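Local coordinates for protein pantothenate synthetase (Francisella tularensis subsp. tularensis, PDB 3N8H) that probably condenses (R)-pantoate with beta-alanine to pantothenate, using ATP and passing through a pantoyl-adenylate intermediate, at residues Leu107-Lys112 and Gly130-Val135; Lys230-Gln235 and Ala244-Lys249; Asn239-Ala244 and Asp254-Glu259. All coordinates share one frame; numbering follows the deposited sequence.

Contact 1. Residues Leu107-Lys112 and Gly130-Val135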
ATOM      1  N   LEU A 107      -4.647   5.858  -4.502  1.00 39.82           N
ATOM      2  CA  LEU A 107      -4.296   4.482  -4.093  1.00 42.22           C
ATOM      3  C   LEU A 107      -4.228   4.399  -2.574  1.00 38.76           C
ATOM      4  O   LEU A 107      -3.456   5.129  -1.936  1.00 39.33           O
ATOM      5  CB  LEU A 107      -2.938   4.074  -4.677  1.00 36.45           C
ATOM      6  CG  LEU A 107      -2.808   4.067  -6.200  1.00 34.83           C
ATOM      7  CD1 LEU A 107      -1.365   3.677  -6.587  1.00 36.42           C
ATOM      8  CD2 LEU A 107      -3.831   3.143  -6.833  1.00 31.98           C
ATOM      9  N   ARG A 108      -5.028   3.515  -1.994  1.00 31.67           N
ATOM     10  CA  ARG A 108      -5.192   3.496  -0.555  1.00 32.85           C
ATOM     11  C   ARG A 108      -4.926   2.115  -0.014  1.00 35.79           C
ATOM     12  O   ARG A 108      -5.255   1.116  -0.657  1.00 39.04           O
ATOM     13  CB  ARG A 108      -6.632   3.885  -0.176  1.00 32.63           C
ATOM     14  CG  ARG A 108      -7.023   5.281  -0.600  1.00 39.52           C
ATOM     15  CD  ARG A 108      -8.495   5.344  -0.822  1.00 47.51           C
ATOM     16  NE  ARG A 108      -8.863   6.490  -1.635  1.00 56.54           N
ATOM     17  CZ  ARG A 108     -10.044   7.090  -1.564  1.00 52.66           C
ATOM     18  NH1 ARG A 108     -10.958   6.643  -0.711  1.00 51.25           N
ATOM     19  NH2 ARG A 108     -10.309   8.131  -2.338  1.00 46.53           N
ATOM     20  N   ILE A 109      -4.352   2.066   1.178  1.00 31.21           N
ATOM     21  CA  ILE A 109      -4.239   0.821   1.914  1.00 35.39           C
ATOM     22  C   ILE A 109      -5.563   0.580   2.618  1.00 41.26           C
ATOM     23  O   ILE A 109      -6.035   1.440   3.366  1.00 36.34           O
ATOM     24  CB  ILE A 109      -3.116   0.880   2.964  1.00 37.90           C
ATOM     25  CG1 ILE A 109      -1.753   0.928   2.276  1.00 42.04           C
ATOM     26  CG2 ILE A 109      -3.185  -0.339   3.850  1.00 35.28           C
ATOM     27  CD1 ILE A 109      -1.393  -0.350   1.568  1.00 49.81           C
ATOM     28  N   GLU A 110      -6.153  -0.584   2.369  1.00 35.28           N
ATOM     29  CA  GLU A 110      -7.462  -0.943   2.910  1.00 37.08           C
ATOM     30  C   GLU A 110      -7.267  -2.120   3.847  1.00 42.89           C
ATOM     31  O   GLU A 110      -6.788  -3.170   3.424  1.00 38.62           O
ATOM     32  CB  GLU A 110      -8.365  -1.393   1.758  1.00 45.27           C
ATOM     33  CG  GLU A 110      -9.840  -1.214   1.973  1.00 67.37           C
ATOM     34  CD  GLU A 110     -10.264   0.245   1.950  1.00 79.89           C
ATOM     35  OE1 GLU A 110     -10.239   0.872   0.863  1.00 82.73           O
ATOM     36  OE2 GLU A 110     -10.629   0.757   3.028  1.00 77.51           O
ATOM     37  N   PRO A 111      -7.630  -1.964   5.128  1.00 37.95           N
ATOM     38  CA  PRO A 111      -7.419  -3.079   6.028  1.00 30.93           C
ATOM     39  C   PRO A 111      -8.632  -4.024   6.037  1.00 41.26           C
ATOM     40  O   PRO A 111      -9.759  -3.621   6.304  1.00 52.15           O
ATOM     41  CB  PRO A 111      -7.273  -2.408   7.404  1.00 37.44           C
ATOM     42  CG  PRO A 111      -7.798  -0.967   7.235  1.00 40.00           C
ATOM     43  CD  PRO A 111      -8.256  -0.817   5.804  1.00 39.80           C
ATOM     44  N   LYS A 112      -8.403  -5.289   5.736  1.00 32.12           N
ATOM     45  CA  LYS A 112      -9.491  -6.279   5.840  1.00 39.64           C
ATOM     46  C   LYS A 112      -9.127  -7.305   6.898  1.00 43.70           C
ATOM     47  O   LYS A 112      -8.531  -8.346   6.593  1.00 42.72           O
ATOM     48  CB  LYS A 112      -9.760  -6.942   4.487  1.00 46.14           C
ATOM     49  CG  LYS A 112     -10.454  -6.013   3.494  1.00 58.83           C
ATOM     50  CD  LYS A 112     -11.655  -5.342   4.158  1.00 66.66           C
ATOM     51  CE  LYS A 112     -12.261  -4.285   3.264  1.00 70.34           C
ATOM     52  NZ  LYS A 112     -12.688  -4.877   1.973  1.00 75.18           N
ATOM     53  N   GLY A 130      -6.957   5.737   5.945  1.00 29.91           N
ATOM     54  CA  GLY A 130      -6.191   6.968   5.817  1.00 34.38           C
ATOM     55  C   GLY A 130      -4.843   6.926   6.514  1.00 31.82           C
ATOM     56  O   GLY A 130      -3.829   7.371   5.963  1.00 32.90           O
HETATM   57  N   MSE A 131      -4.855   6.390   7.731  1.00 26.78           N
HETATM   58  CA  MSE A 131      -3.708   6.313   8.633  1.00 32.43           C
HETATM   59  C   MSE A 131      -2.625   5.401   8.050  1.00 25.84           C
HETATM   60  O   MSE A 131      -1.450   5.767   7.966  1.00 28.40           O
HETATM   61  CB  MSE A 131      -4.195   5.737   9.973  1.00 32.75           C
HETATM   62  CG  MSE A 131      -3.191   5.637  11.073  1.00 28.42           C
HETATM   63 SE   MSE A 131      -2.068   4.023  10.905  0.71 39.41          SE
HETATM   64  CE  MSE A 131      -3.471   2.730  11.500  1.00 27.17           C
ATOM     65  N   LEU A 132      -3.036   4.213   7.647  1.00 24.13           N
ATOM     66  CA  LEU A 132      -2.128   3.227   7.042  1.00 30.31           C
ATOM     67  C   LEU A 132      -1.488   3.709   5.730  1.00 34.65           C
ATOM     68  O   LEU A 132      -0.320   3.431   5.467  1.00 33.60           O
ATOM     69  CB  LEU A 132      -2.885   1.923   6.790  1.00 31.41           C
ATOM     70  CG  LEU A 132      -3.177   1.150   8.077  1.00 31.02           C
ATOM     71  CD1 LEU A 132      -4.108  -0.042   7.803  1.00 34.08           C
ATOM     72  CD2 LEU A 132      -1.846   0.697   8.728  1.00 32.90           C
ATOM     73  N   THR A 133      -2.255   4.419   4.907  1.00 35.36           N
ATOM     74  CA  THR A 133      -1.745   4.937   3.640  1.00 38.40           C
ATOM     75  C   THR A 133      -0.660   6.015   3.879  1.00 31.25           C
ATOM     76  O   THR A 133       0.436   5.960   3.307  1.00 32.71           O
ATOM     77  CB  THR A 133      -2.892   5.524   2.771  1.00 32.88           C
ATOM     78  OG1 THR A 133      -3.887   4.505   2.535  1.00 32.94           O
ATOM     79  CG2 THR A 133      -2.353   6.015   1.438  1.00 37.38           C
ATOM     80  N   VAL A 134      -0.960   6.970   4.746  1.00 29.50           N
ATOM     81  CA  VAL A 134       0.013   8.017   5.063  1.00 31.89           C
ATOM     82  C   VAL A 134       1.209   7.435   5.821  1.00 30.09           C
ATOM     83  O   VAL A 134       2.339   7.843   5.592  1.00 32.23           O
ATOM     84  CB  VAL A 134      -0.619   9.223   5.822  1.00 32.70           C
ATOM     85  CG1 VAL A 134      -0.824   8.913   7.301  1.00 31.68           C
ATOM     86  CG2 VAL A 134       0.282  10.443   5.675  1.00 34.63           C
ATOM     87  N   VAL A 135       0.982   6.458   6.695  1.00 26.39           N
ATOM     88  CA  VAL A 135       2.108   5.864   7.420  1.00 30.05           C
ATOM     89  C   VAL A 135       3.060   5.126   6.452  1.00 31.73           C
ATOM     90  O   VAL A 135       4.293   5.304   6.484  1.00 31.04           O
ATOM     91  CB  VAL A 135       1.619   4.936   8.587  1.00 33.33           C
ATOM     92  CG1 VAL A 135       2.763   4.083   9.136  1.00 27.08           C
ATOM     93  CG2 VAL A 135       1.022   5.781   9.701  1.00 31.91           C
TER

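Contact 2. Residues Lys230-Gln235 and Ala244-Lys249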
ATOM      1  N   LYS A 230     -20.147  12.188  26.724  1.00 36.74           N
ATOM      2  CA  LYS A 230     -20.933  11.148  26.029  1.00 42.00           C
ATOM      3  C   LYS A 230     -20.059   9.992  25.598  1.00 36.47           C
ATOM      4  O   LYS A 230     -19.203  10.115  24.718  1.00 31.22           O
ATOM      5  CB  LYS A 230     -21.714  11.691  24.825  1.00 39.79           C
ATOM      6  CG  LYS A 230     -23.053  12.325  25.220  1.00 57.34           C
ATOM      7  CD  LYS A 230     -23.508  13.402  24.244  1.00 72.53           C
ATOM      8  CE  LYS A 230     -24.824  14.035  24.710  1.00 81.25           C
ATOM      9  NZ  LYS A 230     -24.832  15.522  24.572  1.00 83.41           N
ATOM     10  N   LEU A 231     -20.283   8.863  26.241  1.00 34.75           N
ATOM     11  CA  LEU A 231     -19.478   7.687  25.987  1.00 42.44           C
ATOM     12  C   LEU A 231     -19.795   7.154  24.572  1.00 40.25           C
ATOM     13  O   LEU A 231     -20.950   7.003  24.202  1.00 45.41           O
ATOM     14  CB  LEU A 231     -19.750   6.661  27.092  1.00 47.79           C
ATOM     15  CG  LEU A 231     -18.815   5.484  27.382  1.00 58.32           C
ATOM     16  CD1 LEU A 231     -18.964   4.425  26.315  1.00 66.12           C
ATOM     17  CD2 LEU A 231     -17.359   5.919  27.534  1.00 51.68           C
ATOM     18  N   GLN A 232     -18.756   6.938  23.771  1.00 39.27           N
ATOM     19  CA  GLN A 232     -18.887   6.269  22.471  1.00 38.12           C
ATOM     20  C   GLN A 232     -18.905   4.752  22.631  1.00 38.63           C
ATOM     21  O   GLN A 232     -19.818   4.060  22.151  1.00 38.05           O
ATOM     22  CB  GLN A 232     -17.733   6.677  21.539  1.00 44.27           C
ATOM     23  CG  GLN A 232     -17.767   8.121  21.089  1.00 51.70           C
ATOM     24  CD  GLN A 232     -18.297   8.283  19.665  1.00 55.01           C
ATOM     25  OE1 GLN A 232     -17.572   8.030  18.693  1.00 46.33           O
ATOM     26  NE2 GLN A 232     -19.562   8.717  19.536  1.00 47.23           N
ATOM     27  N   TYR A 233     -17.868   4.227  23.275  1.00 35.92           N
ATOM     28  CA  TYR A 233     -17.826   2.799  23.567  1.00 40.08           C
ATOM     29  C   TYR A 233     -16.912   2.554  24.744  1.00 36.62           C
ATOM     30  O   TYR A 233     -16.036   3.368  25.062  1.00 29.54           O
ATOM     31  CB  TYR A 233     -17.384   1.974  22.347  1.00 36.49           C
ATOM     32  CG  TYR A 233     -15.979   2.265  21.868  1.00 38.82           C
ATOM     33  CD1 TYR A 233     -15.752   3.123  20.787  1.00 34.90           C
ATOM     34  CD2 TYR A 233     -14.879   1.698  22.501  1.00 41.63           C
ATOM     35  CE1 TYR A 233     -14.467   3.398  20.349  1.00 32.27           C
ATOM     36  CE2 TYR A 233     -13.594   1.970  22.073  1.00 43.79           C
ATOM     37  CZ  TYR A 233     -13.393   2.817  20.994  1.00 36.91           C
ATOM     38  OH  TYR A 233     -12.108   3.081  20.567  1.00 37.30           O
ATOM     39  N   ILE A 234     -17.167   1.455  25.433  1.00 32.21           N
ATOM     40  CA  ILE A 234     -16.222   0.940  26.414  1.00 36.43           C
ATOM     41  C   ILE A 234     -16.268  -0.578  26.307  1.00 43.70           C
ATOM     42  O   ILE A 234     -17.351  -1.182  26.262  1.00 38.08           O
ATOM     43  CB  ILE A 234     -16.511   1.430  27.861  1.00 36.69           C
ATOM     44  CG1 ILE A 234     -15.370   1.034  28.810  1.00 35.36           C
ATOM     45  CG2 ILE A 234     -17.882   0.922  28.365  1.00 40.79           C
ATOM     46  CD1 ILE A 234     -15.405   1.807  30.141  1.00 37.22           C
ATOM     47  N   GLN A 235     -15.097  -1.193  26.221  1.00 34.73           N
ATOM     48  CA  GLN A 235     -15.031  -2.630  26.007  1.00 39.85           C
ATOM     49  C   GLN A 235     -13.787  -3.239  26.620  1.00 43.29           C
ATOM     50  O   GLN A 235     -12.736  -2.584  26.734  1.00 36.18           O
ATOM     51  CB  GLN A 235     -15.025  -2.936  24.505  1.00 46.34           C
ATOM     52  CG  GLN A 235     -16.324  -2.615  23.797  1.00 62.78           C
ATOM     53  CD  GLN A 235     -16.702  -3.661  22.764  1.00 74.24           C
ATOM     54  OE1 GLN A 235     -15.916  -4.559  22.443  1.00 74.83           O
ATOM     55  NE2 GLN A 235     -17.908  -3.543  22.233  1.00 81.09           N
ATOM     56  N   ALA A 244     -13.708   5.349  24.369  1.00 30.43           N
ATOM     57  CA  ALA A 244     -13.678   6.610  23.643  1.00 30.41           C
ATOM     58  C   ALA A 244     -14.932   7.351  24.073  1.00 38.03           C
ATOM     59  O   ALA A 244     -15.992   6.727  24.325  1.00 30.00           O
ATOM     60  CB  ALA A 244     -13.720   6.373  22.118  1.00 29.48           C
ATOM     61  N   PHE A 245     -14.824   8.668  24.144  1.00 33.38           N
ATOM     62  CA  PHE A 245     -15.958   9.498  24.566  1.00 32.70           C
ATOM     63  C   PHE A 245     -15.799  10.897  24.009  1.00 33.30           C
ATOM     64  O   PHE A 245     -14.693  11.296  23.634  1.00 34.47           O
ATOM     65  CB  PHE A 245     -16.034   9.566  26.090  1.00 36.92           C
ATOM     66  CG  PHE A 245     -14.776  10.073  26.731  1.00 40.94           C
ATOM     67  CD1 PHE A 245     -14.610  11.428  26.985  1.00 43.15           C
ATOM     68  CD2 PHE A 245     -13.747   9.193  27.067  1.00 36.28           C
ATOM     69  CE1 PHE A 245     -13.446  11.909  27.570  1.00 46.05           C
ATOM     70  CE2 PHE A 245     -12.569   9.665  27.653  1.00 42.00           C
ATOM     71  CZ  PHE A 245     -12.418  11.025  27.905  1.00 43.60           C
ATOM     72  N   TYR A 246     -16.908  11.636  23.954  1.00 37.50           N
ATOM     73  CA  TYR A 246     -16.889  13.031  23.564  1.00 31.16           C
ATOM     74  C   TYR A 246     -17.087  13.878  24.816  1.00 35.21           C
ATOM     75  O   TYR A 246     -17.850  13.506  25.702  1.00 32.08           O
ATOM     76  CB  TYR A 246     -18.032  13.352  22.588  1.00 33.90           C
ATOM     77  CG  TYR A 246     -17.734  13.119  21.122  1.00 31.82           C
ATOM     78  CD1 TYR A 246     -17.103  14.094  20.359  1.00 34.16           C
ATOM     79  CD2 TYR A 246     -18.091  11.924  20.498  1.00 33.16           C
ATOM     80  CE1 TYR A 246     -16.839  13.885  19.014  1.00 37.57           C
ATOM     81  CE2 TYR A 246     -17.817  11.698  19.156  1.00 32.16           C
ATOM     82  CZ  TYR A 246     -17.196  12.680  18.422  1.00 42.58           C
ATOM     83  OH  TYR A 246     -16.926  12.463  17.088  1.00 47.87           O
ATOM     84  N   ILE A 247     -16.385  15.012  24.896  1.00 30.94           N
ATOM     85  CA  ILE A 247     -16.805  16.083  25.795  1.00 30.89           C
ATOM     86  C   ILE A 247     -17.019  17.282  24.882  1.00 38.32           C
ATOM     87  O   ILE A 247     -16.077  17.737  24.203  1.00 37.98           O
ATOM     88  CB  ILE A 247     -15.787  16.403  26.929  1.00 42.53           C
ATOM     89  CG1 ILE A 247     -15.428  15.136  27.702  1.00 43.46           C
ATOM     90  CG2 ILE A 247     -16.365  17.457  27.895  1.00 37.34           C
ATOM     91  CD1 ILE A 247     -14.348  15.343  28.733  1.00 41.65           C
ATOM     92  N   GLY A 248     -18.256  17.765  24.820  1.00 40.76           N
ATOM     93  CA  GLY A 248     -18.619  18.702  23.768  1.00 38.67           C
ATOM     94  C   GLY A 248     -18.313  18.082  22.410  1.00 38.56           C
ATOM     95  O   GLY A 248     -18.792  16.984  22.094  1.00 35.54           O
ATOM     96  N   LYS A 249     -17.509  18.778  21.605  1.00 30.01           N
ATOM     97  CA  LYS A 249     -17.158  18.302  20.261  1.00 35.70           C
ATOM     98  C   LYS A 249     -15.803  17.618  20.217  1.00 34.87           C
ATOM     99  O   LYS A 249     -15.293  17.290  19.134  1.00 38.79           O
ATOM    100  CB  LYS A 249     -17.149  19.452  19.250  1.00 54.69           C
ATOM    101  CG  LYS A 249     -18.512  19.824  18.690  1.00 67.72           C
ATOM    102  CD  LYS A 249     -19.163  20.941  19.476  1.00 79.32           C
ATOM    103  CE  LYS A 249     -20.496  21.337  18.841  1.00 90.05           C
ATOM    104  NZ  LYS A 249     -21.113  22.543  19.476  1.00 95.20           N
TER

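Contact 3. Residues Asn239-Ala244 and Asp254-Glu259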
ATOM      1  N   ASN A 239      -7.145  -8.498  28.092  1.00 51.74           N
ATOM      2  CA  ASN A 239      -7.124  -8.014  29.469  1.00 55.59           C
ATOM      3  C   ASN A 239      -6.998  -6.495  29.573  1.00 55.03           C
ATOM      4  O   ASN A 239      -6.541  -5.965  30.590  1.00 49.24           O
ATOM      5  CB  ASN A 239      -6.050  -8.729  30.299  1.00 70.27           C
ATOM      6  CG  ASN A 239      -4.717  -8.815  29.582  1.00 86.34           C
ATOM      7  OD1 ASN A 239      -4.284  -7.860  28.932  1.00 89.12           O
ATOM      8  ND2 ASN A 239      -4.054  -9.970  29.699  1.00 91.81           N
ATOM      9  N   ARG A 240      -7.426  -5.801  28.522  1.00 46.22           N
ATOM     10  CA  ARG A 240      -7.393  -4.340  28.516  1.00 43.81           C
ATOM     11  C   ARG A 240      -8.798  -3.789  28.443  1.00 44.23           C
ATOM     12  O   ARG A 240      -9.711  -4.440  27.934  1.00 49.11           O
ATOM     13  CB  ARG A 240      -6.571  -3.818  27.329  1.00 39.97           C
ATOM     14  CG  ARG A 240      -5.172  -4.426  27.254  1.00 48.98           C
ATOM     15  CD  ARG A 240      -4.327  -3.805  26.160  1.00 53.90           C
ATOM     16  NE  ARG A 240      -3.928  -2.450  26.511  1.00 52.55           N
ATOM     17  CZ  ARG A 240      -2.841  -2.148  27.211  1.00 48.20           C
ATOM     18  NH1 ARG A 240      -2.014  -3.096  27.639  1.00 47.14           N
ATOM     19  NH2 ARG A 240      -2.575  -0.891  27.477  1.00 44.53           N
ATOM     20  N   ILE A 241      -8.971  -2.594  28.984  1.00 39.24           N
ATOM     21  CA  ILE A 241     -10.151  -1.793  28.727  1.00 29.64           C
ATOM     22  C   ILE A 241      -9.849  -0.779  27.623  1.00 36.55           C
ATOM     23  O   ILE A 241      -8.833  -0.066  27.682  1.00 35.59           O
ATOM     24  CB  ILE A 241     -10.566  -1.008  29.972  1.00 32.74           C
ATOM     25  CG1 ILE A 241     -10.832  -1.949  31.146  1.00 42.00           C
ATOM     26  CG2 ILE A 241     -11.787  -0.137  29.674  1.00 30.93           C
ATOM     27  CD1 ILE A 241     -11.946  -2.969  30.895  1.00 40.97           C
ATOM     28  N   PHE A 242     -10.740  -0.724  26.635  1.00 30.83           N
ATOM     29  CA  PHE A 242     -10.738   0.281  25.577  1.00 37.38           C
ATOM     30  C   PHE A 242     -11.969   1.182  25.689  1.00 35.76           C
ATOM     31  O   PHE A 242     -13.084   0.705  25.870  1.00 31.68           O
ATOM     32  CB  PHE A 242     -10.775  -0.395  24.205  1.00 35.56           C
ATOM     33  CG  PHE A 242      -9.505  -1.103  23.845  1.00 39.74           C
ATOM     34  CD1 PHE A 242      -8.642  -0.565  22.904  1.00 39.31           C
ATOM     35  CD2 PHE A 242      -9.161  -2.288  24.477  1.00 35.60           C
ATOM     36  CE1 PHE A 242      -7.465  -1.217  22.582  1.00 44.94           C
ATOM     37  CE2 PHE A 242      -7.993  -2.953  24.155  1.00 42.43           C
ATOM     38  CZ  PHE A 242      -7.143  -2.411  23.207  1.00 46.73           C
ATOM     39  N   LEU A 243     -11.770   2.482  25.555  1.00 30.14           N
ATOM     40  CA  LEU A 243     -12.901   3.413  25.530  1.00 35.00           C
ATOM     41  C   LEU A 243     -12.625   4.647  24.686  1.00 34.92           C
ATOM     42  O   LEU A 243     -11.468   4.944  24.339  1.00 31.23           O
ATOM     43  CB  LEU A 243     -13.333   3.833  26.946  1.00 35.51           C
ATOM     44  CG  LEU A 243     -12.472   4.871  27.662  1.00 43.19           C
ATOM     45  CD1 LEU A 243     -13.358   5.693  28.561  1.00 53.22           C
ATOM     46  CD2 LEU A 243     -11.413   4.159  28.472  1.00 45.82           C
ATOM     47  N   ALA A 244     -13.708   5.349  24.369  1.00 30.43           N
ATOM     48  CA  ALA A 244     -13.678   6.610  23.643  1.00 30.41           C
ATOM     49  C   ALA A 244     -14.932   7.351  24.073  1.00 38.03           C
ATOM     50  O   ALA A 244     -15.992   6.727  24.325  1.00 30.00           O
ATOM     51  CB  ALA A 244     -13.720   6.373  22.118  1.00 29.48           C
ATOM     52  N   ASP A 254      -8.840   6.179  25.023  1.00 36.60           N
ATOM     53  CA  ASP A 254      -7.891   5.628  25.977  1.00 34.34           C
ATOM     54  C   ASP A 254      -7.926   4.082  25.966  1.00 37.79           C
ATOM     55  O   ASP A 254      -8.908   3.458  25.562  1.00 34.46           O
ATOM     56  CB  ASP A 254      -8.203   6.176  27.387  1.00 32.18           C
ATOM     57  CG  ASP A 254      -7.030   6.042  28.338  1.00 34.47           C
ATOM     58  OD1 ASP A 254      -5.936   5.543  27.918  1.00 37.42           O
ATOM     59  OD2 ASP A 254      -7.205   6.403  29.519  1.00 33.90           O
ATOM     60  N   ASN A 255      -6.838   3.464  26.400  1.00 32.04           N
ATOM     61  CA  ASN A 255      -6.884   2.056  26.727  1.00 32.14           C
ATOM     62  C   ASN A 255      -5.853   1.807  27.826  1.00 36.40           C
ATOM     63  O   ASN A 255      -4.848   2.519  27.917  1.00 33.15           O
ATOM     64  CB  ASN A 255      -6.614   1.201  25.486  1.00 29.91           C
ATOM     65  CG  ASN A 255      -5.177   1.141  25.161  1.00 37.86           C
ATOM     66  OD1 ASN A 255      -4.437   0.290  25.692  1.00 40.56           O
ATOM     67  ND2 ASN A 255      -4.730   2.089  24.352  1.00 31.95           N
ATOM     68  N   PHE A 256      -6.127   0.842  28.688  1.00 30.93           N
ATOM     69  CA  PHE A 256      -5.215   0.478  29.780  1.00 31.33           C
ATOM     70  C   PHE A 256      -5.530  -0.951  30.216  1.00 39.93           C
ATOM     71  O   PHE A 256      -6.607  -1.470  29.908  1.00 37.78           O
ATOM     72  CB  PHE A 256      -5.374   1.456  30.970  1.00 33.67           C
ATOM     73  CG  PHE A 256      -6.814   1.869  31.236  1.00 36.98           C
ATOM     74  CD1 PHE A 256      -7.697   0.996  31.848  1.00 38.16           C
ATOM     75  CD2 PHE A 256      -7.281   3.126  30.854  1.00 34.41           C
ATOM     76  CE1 PHE A 256      -9.026   1.368  32.099  1.00 36.98           C
ATOM     77  CE2 PHE A 256      -8.614   3.503  31.086  1.00 34.10           C
ATOM     78  CZ  PHE A 256      -9.487   2.607  31.715  1.00 30.87           C
ATOM     79  N   LEU A 257      -4.593  -1.589  30.919  1.00 45.82           N
ATOM     80  CA  LEU A 257      -4.831  -2.908  31.512  1.00 44.31           C
ATOM     81  C   LEU A 257      -5.979  -2.832  32.513  1.00 44.28           C
ATOM     82  O   LEU A 257      -6.065  -1.882  33.273  1.00 39.58           O
ATOM     83  CB  LEU A 257      -3.577  -3.396  32.225  1.00 52.88           C
ATOM     84  CG  LEU A 257      -2.370  -3.712  31.344  1.00 58.89           C
ATOM     85  CD1 LEU A 257      -1.133  -3.944  32.195  1.00 59.30           C
ATOM     86  CD2 LEU A 257      -2.663  -4.935  30.493  1.00 60.72           C
ATOM     87  N   LYS A 258      -6.865  -3.830  32.501  1.00 46.70           N
ATOM     88  CA  LYS A 258      -8.008  -3.863  33.416  1.00 44.17           C
ATOM     89  C   LYS A 258      -7.563  -3.923  34.873  1.00 45.45           C
ATOM     90  O   LYS A 258      -8.152  -3.278  35.733  1.00 42.62           O
ATOM     91  CB  LYS A 258      -8.939  -5.036  33.067  1.00 46.30           C
ATOM     92  CG  LYS A 258     -10.166  -5.197  33.981  1.00 56.28           C
ATOM     93  CD  LYS A 258      -9.855  -6.063  35.203  1.00 69.59           C
ATOM     94  CE  LYS A 258     -11.113  -6.456  35.977  1.00 75.56           C
ATOM     95  NZ  LYS A 258     -12.020  -7.336  35.180  1.00 77.51           N
ATOM     96  N   GLU A 259      -6.512  -4.696  35.136  1.00 59.99           N
ATOM     97  CA  GLU A 259      -5.978  -4.871  36.486  1.00 70.75           C
ATOM     98  C   GLU A 259      -5.437  -3.571  37.089  1.00 67.10           C
ATOM     99  O   GLU A 259      -5.499  -3.362  38.310  1.00 58.03           O
ATOM    100  CB  GLU A 259      -4.874  -5.941  36.476  1.00 86.23           C
ATOM    101  CG  GLU A 259      -3.848  -5.830  37.611  1.00104.21           C
ATOM    102  CD  GLU A 259      -4.368  -6.327  38.961  1.00119.77           C
ATOM    103  OE1 GLU A 259      -5.440  -6.974  38.999  1.00123.84           O
ATOM    104  OE2 GLU A 259      -3.693  -6.077  39.987  1.00123.88           O
TER
HETATM  105  O   HOH W   1      -5.490  -6.344  33.023  1.00 42.03           O

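Contact 1. Residues Leu107-Lys112 and Gly130-Val135
Thr133 and Leu132, neighbours on helix 127-142, meet strand 107-111 in two quite different ways, one polar and one apolar. The helix axis runs across the strand at 126°, with 6.7 Å between the two axes at their closest, and Ile109 is the residue that both helix side chains reach. Thr133 has its hydroxyl beside its own backbone N and anti to the carbonyl carbon (chi1 -58°), and from there OG1 accepts the backbone N-H of Ile109, with N to OG1 at 2.8 Å and a nearly straight bond of 161°. The same hydroxyl is hydrogen-bonded to Ser129 O one helical turn back, so its rotation is held from two sides. Thr133 CG2, on the other branch, rests 3.7 Å from Leu107 O. Ile109 points its CB at the helix, but its CG1 arm turns away, and it is CG2 that touches Leu132 CB at 3.7 Å; the two side chains cross at about a right angle. Leu132 then reaches on along the strand, where its CD1 lies 3.8 Å from Pro111 CG, the leucine and the proline ring crossing obliquely. Ser129 OG also bonds to Ile109 O, so both polar backbone atoms of Ile109 are taken up by this helix. On another side of the helix, Met131 (a selenomethionine) and Val135 pack on helix 154-166. Strand 107-111 itself forms an antiparallel ladder with a strand of the second subunit, so the sheet continues across the dimer interface and the strand is part of it.

Contact 2. Residues Lys230-Gln235 and Ala244-Lys249
A beta hairpin interrupted by a classic beta bulge joins strands 230-237 and 240-247, the first two of the three-stranded antiparallel sheet. Ahead of the bulge the ladder is regular: Lys230 and Tyr246 form a hydrogen-bonded pair, Lys230 N to Tyr246 O at 2.8 Å and Tyr246 N to Lys230 O at 2.9 Å. Leu231 and Phe245 follow as a non-hydrogen-bonded pair, their side chains crossing at about a right angle on the face turned to helices 217-225 and 196-210. The register then slips by one, because Gln232 and Tyr233 both face Ala244. The near-helical backbone of Gln232 (psi -56°) brings both amides onto Ala244 O, which accepts Gln232 N at 2.8 Å from above the carbonyl plane and Tyr233 N at 3.3 Å on a lone pair; Ala244 N returns a bond to Tyr233 O. Tyr233, with CG in the crowded position between its backbone N and carbonyl carbon, swings its ring over Ala244, setting CE1 3.5 Å from Ala244 CB, while its hydroxyl bonds Glu120. Gln232 bends at chi2 and stands its amide almost perpendicular to the Tyr246 ring (planes 85° apart). OE1 of that amide is bonded to Arg251 NE on strand 250-257, the third of the sheet, and NE2 sits at the ring edge, 3.5 Å from Tyr246 CE2.

Contact 3. Residues Asn239-Ala244 and Asp254-Glu259
Strands 240-244 and 254-257 run antiparallel at 169° in unbroken register, Ile241 opposite Phe256 and Leu243 opposite Asp254 each exchanging two backbone hydrogen bonds, before Lys258 N closes the row on Asn239 O. The bond from Lys258 N to Asn239 O, 2.9 Å, is practically straight; a water that donates to Asn239 O and accepts the N-H of Glu259 bridges the strand ends. On one face Ile241 and Phe256 lie side by side, pointing the same way, with Ile241 CB 3.5 Å from Phe256 CE1, and the Leu243 side chain crosses the same ring obliquely, its CD2 3.9 Å from Phe256 CE2. Asp254, on the same face, turns its carboxylate to Arg180 and Tyr206. The opposite face carries Phe242 and Asn255. Here CB of Asn255 sits over the Phe242 ring, 3.9 Å from its centroid and 19° off the normal, a CH-pi contact, and the amide runs nearly parallel to the ring. Arg240 bends at chi3 to bring its guanidinium side-on to Asn255, so that NE at 2.9 Å and NH2 at 2.8 Å both grip OD1, close to the guanidinium plane, both bonds bent to about 142°. NH2 also forms a salt bridge with Glu151, whose backbone O takes Asn255 ND2. Arginine, asparagine and glutamate thus close a polar network in which each holds the other two. Since Glu151 is predicted to belong to the ATP site, the network probably helps tie this hairpin to the nucleotide-binding part of the enzyme, with the glutamate's charge balanced by Arg240.

How the contacts relate
Contacts 2 and 3 belong to one sheet: strand 240-247, the middle strand of the sheet, takes part in both, they share Ala244, and Gln235 O meets Phe242 N between them. Contact 1 stands apart, about 12 to 13 Å from either at the nearest atoms, and joins a strand to a helix beside the subunit interface. Contacts 1 and 3 are largely buried, whereas contact 2 is partly open, with Lys230 and Gln232 exposed. Their chemistry differs accordingly. Contact 1 combines a threonine hydroxyl bonded to a strand amide with leucine packing on isoleucine and proline, main-chain bonds carry contact 2 through its bulge, and contact 3 adds a polar network with a salt bridge to a regular ladder.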